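Local atomic coordinates of hypothetical protein SA2161 (Staphylococcus aureus, PDB entry 1Y7R), a protein that is of unknown function but is probably an acetyltransferase of the GNAT family, which would transfer an acetyl group from acetyl-CoA. Residues 15-20 and 51-56; 44-49 and 73-78. The protein carries 4 engineered substitutions. All blocks are in the same frame, centred on the assembly; numbering follows the deposited sequence.

Contact 1: 15-20 and 51-56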
ATOM      1  N   CYS A  15     -16.261 -10.578   2.052  1.00  7.13           N
ATOM      2  CA  CYS A  15     -16.084 -10.883   3.455  1.00  6.58           C
ATOM      3  C   CYS A  15     -15.968 -12.404   3.629  1.00  6.16           C
ATOM      4  O   CYS A  15     -15.133 -12.897   4.408  1.00  5.92           O
ATOM      5  CB  CYS A  15     -17.272 -10.341   4.247  1.00  6.79           C
ATOM      6  SG  CYS A  15     -17.236  -8.529   4.349  1.00  9.85           S
ATOM      7  N   ALA A  16     -16.804 -13.141   2.893  1.00  5.10           N
ATOM      8  CA  ALA A  16     -16.851 -14.598   2.964  1.00  6.57           C
ATOM      9  C   ALA A  16     -15.563 -15.228   2.475  1.00  5.82           C
ATOM     10  O   ALA A  16     -15.065 -16.216   3.054  1.00  5.89           O
ATOM     11  CB  ALA A  16     -18.027 -15.151   2.165  1.00  5.69           C
ATOM     12  N   LEU A  17     -15.003 -14.645   1.427  1.00  6.57           N
ATOM     13  CA  LEU A  17     -13.754 -15.164   0.900  1.00  7.18           C
ATOM     14  C   LEU A  17     -12.606 -14.958   1.872  1.00  7.16           C
ATOM     15  O   LEU A  17     -11.825 -15.887   2.106  1.00  6.90           O
ATOM     16  CB  LEU A  17     -13.463 -14.601  -0.481  1.00  7.73           C
ATOM     17  CG  LEU A  17     -12.158 -15.061  -1.106  1.00  9.26           C
ATOM     18  CD1 LEU A  17     -12.112 -16.597  -1.237  1.00 10.68           C
ATOM     19  CD2 LEU A  17     -12.023 -14.368  -2.469  1.00  9.24           C
ATOM     20  N   ARG A  18     -12.496 -13.765   2.455  1.00  7.49           N
ATOM     21  CA  ARG A  18     -11.524 -13.515   3.525  1.00  8.07           C
ATOM     22  C   ARG A  18     -11.595 -14.574   4.633  1.00  7.95           C
ATOM     23  O   ARG A  18     -10.603 -15.189   4.985  1.00  7.53           O
ATOM     24  CB  ARG A  18     -11.778 -12.133   4.150  1.00  9.47           C
ATOM     25  CG  ARG A  18     -11.095 -10.985   3.451  1.00 10.76           C
ATOM     26  CD  ARG A  18     -10.597  -9.988   4.560  1.00 14.52           C
ATOM     27  NE  ARG A  18      -9.436  -9.239   4.131  1.00 23.07           N
ATOM     28  CZ  ARG A  18      -8.296  -9.091   4.785  1.00 21.42           C
ATOM     29  NH1 ARG A  18      -8.094  -9.582   6.010  1.00 16.96           N
ATOM     30  NH2 ARG A  18      -7.353  -8.390   4.199  1.00 25.07           N
ATOM     31  N   ILE A  19     -12.779 -14.782   5.192  1.00  7.62           N
ATOM     32  CA  ILE A  19     -12.909 -15.749   6.289  1.00  7.97           C
ATOM     33  C   ILE A  19     -12.521 -17.170   5.864  1.00  7.09           C
ATOM     34  O   ILE A  19     -11.775 -17.911   6.576  1.00  7.50           O
ATOM     35  CB  ILE A  19     -14.338 -15.673   6.865  1.00  7.25           C
ATOM     36  CG1 ILE A  19     -14.437 -14.378   7.681  1.00 10.03           C
ATOM     37  CG2 ILE A  19     -14.678 -16.909   7.726  1.00  9.34           C
ATOM     38  CD1 ILE A  19     -15.865 -13.925   7.891  1.00 10.41           C
ATOM     39  N   ASN A  20     -13.011 -17.564   4.710  1.00  6.91           N
ATOM     40  CA  ASN A  20     -12.774 -18.923   4.250  1.00  6.03           C
ATOM     41  C   ASN A  20     -11.415 -19.164   3.636  1.00  7.21           C
ATOM     42  O   ASN A  20     -11.059 -20.322   3.379  1.00  7.26           O
ATOM     43  CB  ASN A  20     -13.894 -19.360   3.342  1.00  5.87           C
ATOM     44  CG  ASN A  20     -15.131 -19.660   4.129  1.00  6.11           C
ATOM     45  OD1 ASN A  20     -15.213 -20.713   4.760  1.00  8.95           O
ATOM     46  ND2 ASN A  20     -16.047 -18.717   4.192  1.00  5.69           N
ATOM     47  N   ILE A  51     -14.076 -18.268  -5.600  1.00  4.99           N
ATOM     48  CA  ILE A  51     -13.044 -19.048  -4.933  1.00  5.07           C
ATOM     49  C   ILE A  51     -11.719 -18.297  -4.661  1.00  4.76           C
ATOM     50  O   ILE A  51     -10.871 -18.775  -3.903  1.00  6.19           O
ATOM     51  CB  ILE A  51     -12.844 -20.399  -5.626  1.00  4.49           C
ATOM     52  CG1 ILE A  51     -12.144 -20.256  -6.987  1.00  7.02           C
ATOM     53  CG2 ILE A  51     -14.208 -21.118  -5.754  1.00  6.70           C
ATOM     54  CD1 ILE A  51     -10.652 -20.081  -6.888  1.00 10.41           C
ATOM     55  N   GLY A  52     -11.556 -17.126  -5.287  1.00  4.77           N
ATOM     56  CA  GLY A  52     -10.298 -16.394  -5.149  1.00  5.19           C
ATOM     57  C   GLY A  52     -10.392 -14.967  -5.624  1.00  5.44           C
ATOM     58  O   GLY A  52     -11.265 -14.617  -6.427  1.00  5.47           O
HETATM   59  N   MSE A  53      -9.517 -14.130  -5.078  1.00  6.42           N
HETATM   60  CA  MSE A  53      -9.463 -12.717  -5.452  1.00  8.48           C
HETATM   61  C   MSE A  53      -8.083 -12.149  -5.152  1.00  6.85           C
HETATM   62  O   MSE A  53      -7.303 -12.701  -4.385  1.00  6.70           O
HETATM   63  CB  MSE A  53     -10.506 -11.899  -4.691  1.00  8.15           C
HETATM   64  CG  MSE A  53     -10.089 -11.593  -3.300  1.00  8.92           C
HETATM   65 SE   MSE A  53     -11.519 -10.579  -2.464  1.00 21.69          SE
HETATM   66  CE  MSE A  53     -11.925  -9.446  -3.804  1.00 14.45           C
ATOM     67  N   GLY A  54      -7.804 -11.029  -5.773  1.00  5.91           N
ATOM     68  CA  GLY A  54      -6.654 -10.180  -5.402  1.00  5.05           C
ATOM     69  C   GLY A  54      -6.974  -8.739  -5.775  1.00  4.70           C
ATOM     70  O   GLY A  54      -7.788  -8.479  -6.680  1.00  4.85           O
ATOM     71  N   ARG A  55      -6.362  -7.787  -5.067  1.00  5.31           N
ATOM     72  CA  ARG A  55      -6.670  -6.372  -5.304  1.00  5.02           C
ATOM     73  C   ARG A  55      -5.366  -5.578  -5.332  1.00  5.82           C
ATOM     74  O   ARG A  55      -4.345  -6.031  -4.798  1.00  7.07           O
ATOM     75  CB  ARG A  55      -7.627  -5.825  -4.213  1.00  5.03           C
ATOM     76  CG  ARG A  55      -8.929  -6.632  -4.101  1.00  3.37           C
ATOM     77  CD  ARG A  55      -9.778  -6.267  -2.911  1.00  6.56           C
ATOM     78  NE  ARG A  55     -10.357  -4.917  -3.026  1.00  8.30           N
ATOM     79  CZ  ARG A  55     -10.283  -3.952  -2.107  1.00  7.09           C
ATOM     80  NH1 ARG A  55      -9.663  -4.136  -0.939  1.00  9.92           N
ATOM     81  NH2 ARG A  55     -10.891  -2.794  -2.371  1.00  8.19           N
ATOM     82  N   VAL A  56      -5.405  -4.428  -5.993  1.00  5.59           N
ATOM     83  CA  VAL A  56      -4.271  -3.492  -6.056  1.00  5.73           C
ATOM     84  C   VAL A  56      -4.752  -2.074  -5.678  1.00  5.54           C
ATOM     85  O   VAL A  56      -5.775  -1.574  -6.192  1.00  5.80           O
ATOM     86  CB  VAL A  56      -3.642  -3.474  -7.455  1.00  6.60           C
ATOM     87  CG1 VAL A  56      -2.498  -2.424  -7.551  1.00  6.64           C
ATOM     88  CG2 VAL A  56      -3.153  -4.864  -7.854  1.00  7.60           C
TER
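Leu-17 sits on the side chain of Met-53, modelled as selenomethionine. This is where the first helix of the GNAT fold, residues 11-20, packs on strand 49-58 of the central sheet. The segment axes cross at -104° and come within 8.9 Å.

The apolar contact is carried by one methyl. Leu-17 CD2 lies 3.5 Å from Met-53 CG, tighter than usual, and also meets CB and SE. The two side chains run past each other in opposite directions. The Leu-17 branch is swung away from its own backbone N (chi1 179°), which carries both methyls to the strand. Ala-70 of the next strand touches both residues.

The other methyl meets backbone: Leu-17 CD1 is 3.7 Å from Ile-51 O. Ile-51 and Gly-52 form a classic beta bulge opposite Leu-44.

No hydrogen bond joins the two segments directly. Charge links them through a third residue, Asp-68, whose OD1 pairs with Arg-18 and OD2 with Arg-55. Arg-55 also reaches Asp-59 of the second subunit.

Near the helix end, Ala-16 O accepts from Asn-20 N and, from the opposite face of its plane, from Asn-20 ND2 at 2.9 Å.

Contact 2: 44-49 and 73-78. With PO4 (phosphate ion), chain D.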
ATOM      1  N   LEU A  44     -12.005 -14.971  -9.215  1.00  5.74           N
ATOM      2  CA  LEU A  44     -12.092 -16.293  -9.840  1.00  5.64           C
ATOM      3  C   LEU A  44     -13.327 -16.992  -9.322  1.00  6.16           C
ATOM      4  O   LEU A  44     -13.571 -17.039  -8.107  1.00  6.48           O
ATOM      5  CB  LEU A  44     -10.888 -17.145  -9.458  1.00  6.68           C
ATOM      6  CG  LEU A  44      -9.507 -16.557  -9.771  1.00  6.97           C
ATOM      7  CD1 LEU A  44      -8.467 -17.562  -9.298  1.00  8.31           C
ATOM      8  CD2 LEU A  44      -9.273 -16.253 -11.216  1.00 10.54           C
ATOM      9  N   TYR A  45     -14.077 -17.576 -10.241  1.00  6.77           N
ATOM     10  CA  TYR A  45     -15.311 -18.265  -9.880  1.00  7.49           C
ATOM     11  C   TYR A  45     -15.289 -19.708 -10.408  1.00  8.24           C
ATOM     12  O   TYR A  45     -14.877 -19.949 -11.560  1.00  8.68           O
ATOM     13  CB  TYR A  45     -16.530 -17.558 -10.464  1.00  9.18           C
ATOM     14  CG  TYR A  45     -16.842 -16.207  -9.890  1.00 11.31           C
ATOM     15  CD1 TYR A  45     -17.677 -16.088  -8.777  1.00 11.11           C
ATOM     16  CD2 TYR A  45     -16.363 -15.043 -10.478  1.00 11.29           C
ATOM     17  CE1 TYR A  45     -17.994 -14.857  -8.240  1.00 13.07           C
ATOM     18  CE2 TYR A  45     -16.687 -13.786  -9.946  1.00 13.47           C
ATOM     19  CZ  TYR A  45     -17.508 -13.704  -8.832  1.00 13.99           C
ATOM     20  OH  TYR A  45     -17.813 -12.452  -8.294  1.00 15.51           O
ATOM     21  N   ASP A  46     -15.726 -20.638  -9.560  1.00  8.64           N
ATOM     22  CA  ASP A  46     -15.895 -22.031  -9.934  1.00  8.72           C
ATOM     23  C   ASP A  46     -17.404 -22.176 -10.013  1.00  9.35           C
ATOM     24  O   ASP A  46     -18.077 -22.149  -8.964  1.00  8.24           O
ATOM     25  CB  ASP A  46     -15.324 -22.983  -8.860  1.00  9.12           C
ATOM     26  CG  ASP A  46     -15.499 -24.450  -9.230  1.00 11.15           C
ATOM     27  OD1 ASP A  46     -16.109 -24.724 -10.275  1.00 12.03           O
ATOM     28  OD2 ASP A  46     -15.039 -25.362  -8.478  1.00 13.82           O
ATOM     29  N   LYS A  47     -17.913 -22.294 -11.250  1.00  9.66           N
ATOM     30  CA  LYS A  47     -19.351 -22.232 -11.544  1.00 10.44           C
ATOM     31  C   LYS A  47     -19.876 -20.911 -10.942  1.00 10.60           C
ATOM     32  O   LYS A  47     -19.413 -19.850 -11.351  1.00 10.58           O
ATOM     33  CB  LYS A  47     -20.074 -23.513 -11.078  1.00 10.87           C
ATOM     34  CG  LYS A  47     -19.591 -24.719 -11.905  1.00 14.79           C
ATOM     35  CD  LYS A  47     -20.281 -26.016 -11.482  1.00 19.69           C
ATOM     36  CE  LYS A  47     -19.235 -27.123 -11.270  1.00 22.95           C
ATOM     37  NZ  LYS A  47     -19.863 -28.440 -10.970  1.00 27.13           N
ATOM     38  N   ASP A  48     -20.765 -20.957  -9.959  1.00 10.35           N
ATOM     39  CA  ASP A  48     -21.277 -19.708  -9.382  1.00 11.16           C
ATOM     40  C   ASP A  48     -20.698 -19.377  -8.004  1.00 10.15           C
ATOM     41  O   ASP A  48     -21.252 -18.541  -7.286  1.00 11.61           O
ATOM     42  CB  ASP A  48     -22.811 -19.700  -9.348  1.00 12.48           C
ATOM     43  CG  ASP A  48     -23.422 -19.709 -10.728  1.00 16.71           C
ATOM     44  OD1 ASP A  48     -22.680 -19.557 -11.735  1.00 19.49           O
ATOM     45  OD2 ASP A  48     -24.662 -19.889 -10.790  1.00 22.08           O
ATOM     46  N   ARG A  49     -19.568 -19.979  -7.660  1.00  8.87           N
ATOM     47  CA  ARG A  49     -18.951 -19.714  -6.361  1.00  7.47           C
ATOM     48  C   ARG A  49     -17.655 -18.939  -6.515  1.00  7.20           C
ATOM     49  O   ARG A  49     -16.788 -19.342  -7.316  1.00  6.88           O
ATOM     50  CB  ARG A  49     -18.636 -21.006  -5.626  1.00  8.24           C
ATOM     51  CG  ARG A  49     -18.081 -20.791  -4.218  1.00  9.39           C
ATOM     52  CD  ARG A  49     -17.705 -22.109  -3.578  1.00  8.71           C
ATOM     53  NE  ARG A  49     -17.403 -21.911  -2.158  1.00  8.02           N
ATOM     54  CZ  ARG A  49     -16.838 -22.820  -1.381  1.00  8.47           C
ATOM     55  NH1 ARG A  49     -16.470 -24.003  -1.873  1.00  9.70           N
ATOM     56  NH2 ARG A  49     -16.603 -22.516  -0.114  1.00  8.71           N
ATOM     57  N   LYS A  73      -9.554 -21.876   1.427  1.00  6.22           N
ATOM     58  CA  LYS A  73      -8.691 -22.924   1.966  1.00  8.51           C
ATOM     59  C   LYS A  73      -8.843 -24.219   1.142  1.00  8.39           C
ATOM     60  O   LYS A  73      -7.842 -24.839   0.777  1.00  9.39           O
ATOM     61  CB  LYS A  73      -9.037 -23.163   3.421  1.00  9.83           C
ATOM     62  CG  LYS A  73      -7.864 -23.057   4.398  1.00 15.21           C
ATOM     63  CD  LYS A  73      -6.927 -21.868   4.176  1.00 19.04           C
ATOM     64  CE  LYS A  73      -5.615 -22.053   4.997  1.00 20.13           C
ATOM     65  NZ  LYS A  73      -4.458 -21.176   4.551  1.00 24.19           N
ATOM     66  N   SER A  74     -10.074 -24.570   0.782  1.00  9.06           N
ATOM     67  CA  SER A  74     -10.341 -25.817   0.063  1.00  9.06           C
ATOM     68  C   SER A  74      -9.807 -25.803  -1.381  1.00  8.73           C
ATOM     69  O   SER A  74      -9.661 -26.869  -1.989  1.00  8.59           O
ATOM     70  CB  SER A  74     -11.836 -26.166   0.077  1.00 10.23           C
ATOM     71  OG  SER A  74     -12.588 -25.132  -0.537  1.00 10.68           O
ATOM     72  N   TYR A  75      -9.506 -24.610  -1.912  1.00  6.80           N
ATOM     73  CA  TYR A  75      -8.925 -24.448  -3.253  1.00  7.31           C
ATOM     74  C   TYR A  75      -7.433 -24.095  -3.254  1.00  7.73           C
ATOM     75  O   TYR A  75      -6.838 -23.887  -4.338  1.00  6.81           O
ATOM     76  CB  TYR A  75      -9.684 -23.349  -3.998  1.00  7.76           C
ATOM     77  CG  TYR A  75     -11.029 -23.803  -4.538  1.00  7.75           C
ATOM     78  CD1 TYR A  75     -12.135 -23.941  -3.696  1.00  8.80           C
ATOM     79  CD2 TYR A  75     -11.188 -24.089  -5.897  1.00 10.33           C
ATOM     80  CE1 TYR A  75     -13.356 -24.360  -4.183  1.00  8.67           C
ATOM     81  CE2 TYR A  75     -12.409 -24.508  -6.404  1.00 10.19           C
ATOM     82  CZ  TYR A  75     -13.496 -24.651  -5.537  1.00 10.13           C
ATOM     83  OH  TYR A  75     -14.726 -25.054  -6.035  1.00 12.10           O
ATOM     84  N   GLN A  76      -6.811 -24.027  -2.070  1.00  7.35           N
ATOM     85  CA  GLN A  76      -5.414 -23.615  -1.993  1.00  7.61           C
ATOM     86  C   GLN A  76      -4.501 -24.767  -2.434  1.00  8.65           C
ATOM     87  O   GLN A  76      -4.924 -25.933  -2.480  1.00  8.92           O
ATOM     88  CB  GLN A  76      -5.051 -23.136  -0.576  1.00  8.60           C
ATOM     89  CG  GLN A  76      -5.545 -21.705  -0.277  1.00  7.90           C
ATOM     90  CD  GLN A  76      -5.234 -21.240   1.148  1.00  9.65           C
ATOM     91  OE1 GLN A  76      -5.788 -20.230   1.638  1.00 12.72           O
ATOM     92  NE2 GLN A  76      -4.354 -21.940   1.805  1.00  7.81           N
ATOM     93  N   GLY A  77      -3.264 -24.430  -2.790  1.00  8.53           N
ATOM     94  CA  GLY A  77      -2.251 -25.454  -3.088  1.00  9.21           C
ATOM     95  C   GLY A  77      -2.353 -26.038  -4.482  1.00  8.88           C
ATOM     96  O   GLY A  77      -1.821 -27.125  -4.755  1.00  8.87           O
ATOM     97  N   GLN A  78      -2.993 -25.323  -5.405  1.00  8.51           N
ATOM     98  CA  GLN A  78      -3.116 -25.856  -6.774  1.00  9.69           C
ATOM     99  C   GLN A  78      -3.129 -24.849  -7.929  1.00  9.04           C
ATOM    100  O   GLN A  78      -3.673 -25.157  -9.003  1.00  9.75           O
ATOM    101  CB  GLN A  78      -4.339 -26.732  -6.895  1.00 10.34           C
ATOM    102  CG  GLN A  78      -5.642 -26.045  -6.581  1.00 12.08           C
ATOM    103  CD  GLN A  78      -6.675 -27.080  -6.268  1.00 15.57           C
ATOM    104  OE1 GLN A  78      -7.010 -27.876  -7.131  1.00 17.37           O
ATOM    105  NE2 GLN A  78      -7.123 -27.144  -5.015  1.00 15.89           N
TER
HETATM  106  P   PO4 D 504      -2.324 -20.579  -3.186  0.50  9.47           P
HETATM  107  O1  PO4 D 504      -0.872 -20.155  -3.234  0.50  8.75           O
HETATM  108  O2  PO4 D 504      -2.712 -21.242  -4.480  0.50  7.81           O
HETATM  109  O3  PO4 D 504      -3.162 -19.319  -3.045  0.50  5.48           O
HETATM  110  O4  PO4 D 504      -2.566 -21.574  -2.077  0.50  6.26           O
HETATM  111  O   HOH W   1     -16.855 -25.448  -4.286  1.00 21.94           O
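The ring of Tyr-75 carries Asp-46 OD2 and water 1 at its edge, both in the ring plane. The CG2 methyl of Ile-51, from strand 49-58, lies over one face. The carboxylate of Asp-46 stands almost upright to the ring, the planes 84° apart. The guanidinium of Arg-49 is also turned steeply, at 81° to the ring. Its NH1 comes near the ring edge, 3.9 Å from Tyr-75 CE1.

Tyr-75 OH donates to Asp-46 OD2 in a very short hydrogen bond of 2.5 Å. The carboxylate reaches it with CG anti to the backbone N of Asp-46 (chi1 180°). The same hydroxyl accepts from water 1 at 2.8 Å. The water in turn accepts a hydrogen bond from Arg-49 NH1, so it bridges arginine and tyrosine. Two bonds therefore grip the hydroxyl, and they help fix the direction of the ring. Arg-49 spans the distance with an extended chain.

Asp-46 and Arg-49 are the ends of a type II' turn, the tight hairpin between strands 40-46 and 49-58 of the GNAT sheet. Asp-46 N binds Arg-49 O at 2.8 Å, and Arg-49 N binds Asp-46 O at 2.9 Å. The partner segment, 73-78, starts with a 3-10 turn and leads into helix 80-95. It probably corresponds to the loop that, with the start of the following helix, binds the acetyl-CoA pyrophosphate in GNAT enzymes. Consistent with that role, a phosphate ion, probably from the crystallisation liquor, is held by Gly-81 N and by Gly-77 N, whose bond to O4 is 3.0 Å.

Overall arrangement
Contacts 1 and 2 lie on the same side of the chain's centre, with their own centres about 10 Å apart. They meet along neighbouring strands 40-46 and 49-58. Ile-51 N lies 2.8 Å from Leu-44 O, and Gly-52 O lies 2.9 Å from Leu-44 N, both probable hydrogen bonds. Ile-51 also packs on contact 2, with Ile-51 CG2 3.6 Å from Tyr-75 CZ and 3.8 Å from Asp-46 CB. Contact 1 is buried between helix and sheet; contact 2 is at the surface, at the hairpin end. The phosphate, which may mark part of the cofactor site, belongs to the 73-78 side, its P 13.5 Å from Tyr-75 OH.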